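Local coordinates for methyltransferase domain-containing protein (Pyrococcus horikoshii, PDB 1VE3) that is a SAM-dependent methyltransferase that binds S-adenosylmethionine, with a methyl acceptor that the structure alone does not show, at the interface of chains A and B. Coordinates in Å, arbitrary orientation; residue numbers count along the deposited sequence, not the author numbering. Chains: chain A/B, hypothetical protein PH0226.

The interface of chains A and B. Residues chain A 17, 22, 79, 82-83; chain B 117, 170, 173, 175, 190.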
loop_
_atom_site.group_PDB
_atom_site.type_symbol
_atom_site.label_atom_id
_atom_site.label_comp_id
_atom_site.label_asym_id
_atom_site.label_seq_id
_atom_site.Cartn_x
_atom_site.Cartn_y
_atom_site.Cartn_z
ATOM N N ASN A 17 -0.540 -5.275 5.944
ATOM C CA ASN A 17 -0.971 -3.924 6.305
ATOM C C ASN A 17 0.007 -2.819 5.901
ATOM O O ASN A 17 -0.251 -1.638 6.142
ATOM C CB ASN A 17 -1.259 -3.837 7.804
ATOM C CG ASN A 17 -2.502 -4.610 8.197
ATOM O OD1 ASN A 17 -3.584 -4.386 7.650
ATOM N ND2 ASN A 17 -2.355 -5.526 9.149
ATOM N N ARG A 22 -0.543 -3.019 0.312
ATOM C CA ARG A 22 -1.847 -2.438 -0.004
ATOM C C ARG A 22 -1.859 -1.878 -1.416
ATOM O O ARG A 22 -2.853 -1.994 -2.130
ATOM C CB ARG A 22 -2.205 -1.337 0.995
ATOM C CG ARG A 22 -2.497 -1.853 2.394
ATOM C CD ARG A 22 -2.930 -0.725 3.329
ATOM N NE ARG A 22 -3.441 -1.252 4.593
ATOM C CZ ARG A 22 -4.004 -0.514 5.545
ATOM N NH1 ARG A 22 -4.131 0.797 5.386
ATOM N NH2 ARG A 22 -4.443 -1.091 6.657
ATOM N N TYR A 79 -3.168 -13.935 10.256
ATOM C CA TYR A 79 -3.896 -12.831 9.635
ATOM C C TYR A 79 -5.364 -13.203 9.516
ATOM O O TYR A 79 -6.246 -12.371 9.720
ATOM C CB TYR A 79 -3.342 -12.507 8.243
ATOM C CG TYR A 79 -2.120 -11.617 8.262
ATOM C CD1 TYR A 79 -2.155 -10.365 8.883
ATOM C CD2 TYR A 79 -0.930 -12.017 7.656
ATOM C CE1 TYR A 79 -1.035 -9.533 8.898
ATOM C CE2 TYR A 79 0.196 -11.192 7.666
ATOM C CZ TYR A 79 0.137 -9.952 8.288
ATOM O OH TYR A 79 1.243 -9.126 8.292
ATOM N N SER A 82 -6.893 -12.907 13.065
ATOM C CA SER A 82 -7.149 -11.516 13.419
ATOM C C SER A 82 -8.264 -10.894 12.586
ATOM O O SER A 82 -8.979 -10.014 13.060
ATOM C CB SER A 82 -5.872 -10.684 13.271
ATOM O OG SER A 82 -5.414 -10.681 11.935
ATOM N N ARG A 83 -8.413 -11.344 11.344
ATOM C CA ARG A 83 -9.464 -10.810 10.486
ATOM C C ARG A 83 -10.708 -11.683 10.527
ATOM O O ARG A 83 -11.694 -11.394 9.852
ATOM C CB ARG A 83 -8.978 -10.682 9.038
ATOM C CG ARG A 83 -7.943 -9.591 8.826
ATOM C CD ARG A 83 -7.805 -9.249 7.359
ATOM N NE ARG A 83 -6.890 -8.133 7.145
ATOM C CZ ARG A 83 -6.647 -7.588 5.958
ATOM N NH1 ARG A 83 -7.257 -8.057 4.878
ATOM N NH2 ARG A 83 -5.787 -6.584 5.849
ATOM N N GLU B 117 0.830 2.120 9.469
ATOM C CA GLU B 117 0.720 1.118 10.518
ATOM C C GLU B 117 1.815 1.528 11.523
ATOM O O GLU B 117 2.644 2.391 11.221
ATOM C CB GLU B 117 0.956 -0.289 9.960
ATOM C CG GLU B 117 2.361 -0.590 9.489
ATOM C CD GLU B 117 2.499 -2.021 8.986
ATOM O OE1 GLU B 117 1.896 -2.929 9.598
ATOM O OE2 GLU B 117 3.216 -2.244 7.993
ATOM N N ASP B 170 -11.030 -4.546 13.673
ATOM C CA ASP B 170 -10.158 -5.690 13.857
ATOM C C ASP B 170 -8.982 -5.177 14.666
ATOM O O ASP B 170 -7.895 -4.948 14.153
ATOM C CB ASP B 170 -9.674 -6.183 12.493
ATOM C CG ASP B 170 -8.443 -7.059 12.679
ATOM O OD1 ASP B 170 -8.082 -7.300 13.831
ATOM O OD2 ASP B 170 -7.870 -7.493 11.683
ATOM N N GLU B 173 -5.387 -6.253 14.961
ATOM C CA GLU B 173 -4.571 -5.795 13.842
ATOM C C GLU B 173 -4.492 -4.268 13.835
ATOM O O GLU B 173 -3.642 -3.681 13.158
ATOM C CB GLU B 173 -5.199 -6.287 12.532
ATOM C CG GLU B 173 -4.299 -6.215 11.312
ATOM C CD GLU B 173 -4.917 -6.894 10.099
ATOM O OE1 GLU B 173 -5.894 -6.353 9.535
ATOM O OE2 GLU B 173 -4.427 -7.978 9.717
ATOM N N THR B 175 -6.831 -2.172 12.681
ATOM C CA THR B 175 -7.329 -1.665 11.405
ATOM C C THR B 175 -8.840 -1.791 11.372
ATOM O O THR B 175 -9.435 -2.448 12.224
ATOM C CB THR B 175 -6.771 -2.453 10.197
ATOM O OG1 THR B 175 -7.301 -3.784 10.212
ATOM C CG2 THR B 175 -5.242 -2.511 10.236
ATOM N N ARG B 190 -9.827 0.327 3.995
ATOM C CA ARG B 190 -9.262 -0.147 5.253
ATOM C C ARG B 190 -8.361 0.958 5.805
ATOM O O ARG B 190 -7.470 1.444 5.119
ATOM C CB ARG B 190 -8.458 -1.439 5.048
ATOM C CG ARG B 190 -7.661 -1.855 6.283
ATOM C CD ARG B 190 -7.072 -3.259 6.174
ATOM N NE ARG B 190 -8.072 -4.286 6.438
ATOM C CZ ARG B 190 -8.704 -4.985 5.502
ATOM N NH1 ARG B 190 -9.603 -5.894 5.860
ATOM N NH2 ARG B 190 -8.426 -4.791 4.214
#
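A:Arg83, in the turn just past helix 70-82, and A:Asn17, just ahead of helix 19-34, meet B:Glu173 in the bend between strands 166-170 and 175-179 of the other chain. This is part of a dimer contact between two copies of a SAM-dependent methyltransferase, joining helix ends of one to a strand region of the other. A:Arg83 runs extended from CG to NE and makes a salt bridge through its inner nitrogen: NE donates to the carboxylate OE1 of B:Glu173 at 3.1 Å, fairly straight at 159°, on the syn lone pair. The acceptor lies near the guanidinium plane, while the carboxylate plane stands steeply to it. The anti lone pair of OE1 takes the hydroxyl OG1 of B:Thr175 at 3.0 Å, so two donors grip this oxygen and limit the turning of the carboxylate. B:Arg190, its chain bent at chi3 (-79°), lays its guanidinium over one face of A:Arg83's, nearly parallel and offset, CZ to CZ 3.3 Å. The B:Glu173 carboxylate probably eases the repulsion between these like charges. An alanine in place of A:Arg83 would probably leave the B:Glu173 carboxylate without its cross-chain charge partner and B:Arg190 without its stacking face. A:Asn17 sets its amide nitrogen ND2 over the CG-CD end of B:Glu173, the amide turned 78° from the carboxylate, with OD1 passing the methyl CG2 of B:Thr175 at 3.6 Å and lying in plane at the A:Arg83 guanidinium edge. Further along, A:Arg22 brings NH2 against the aliphatic CG of B:Arg190.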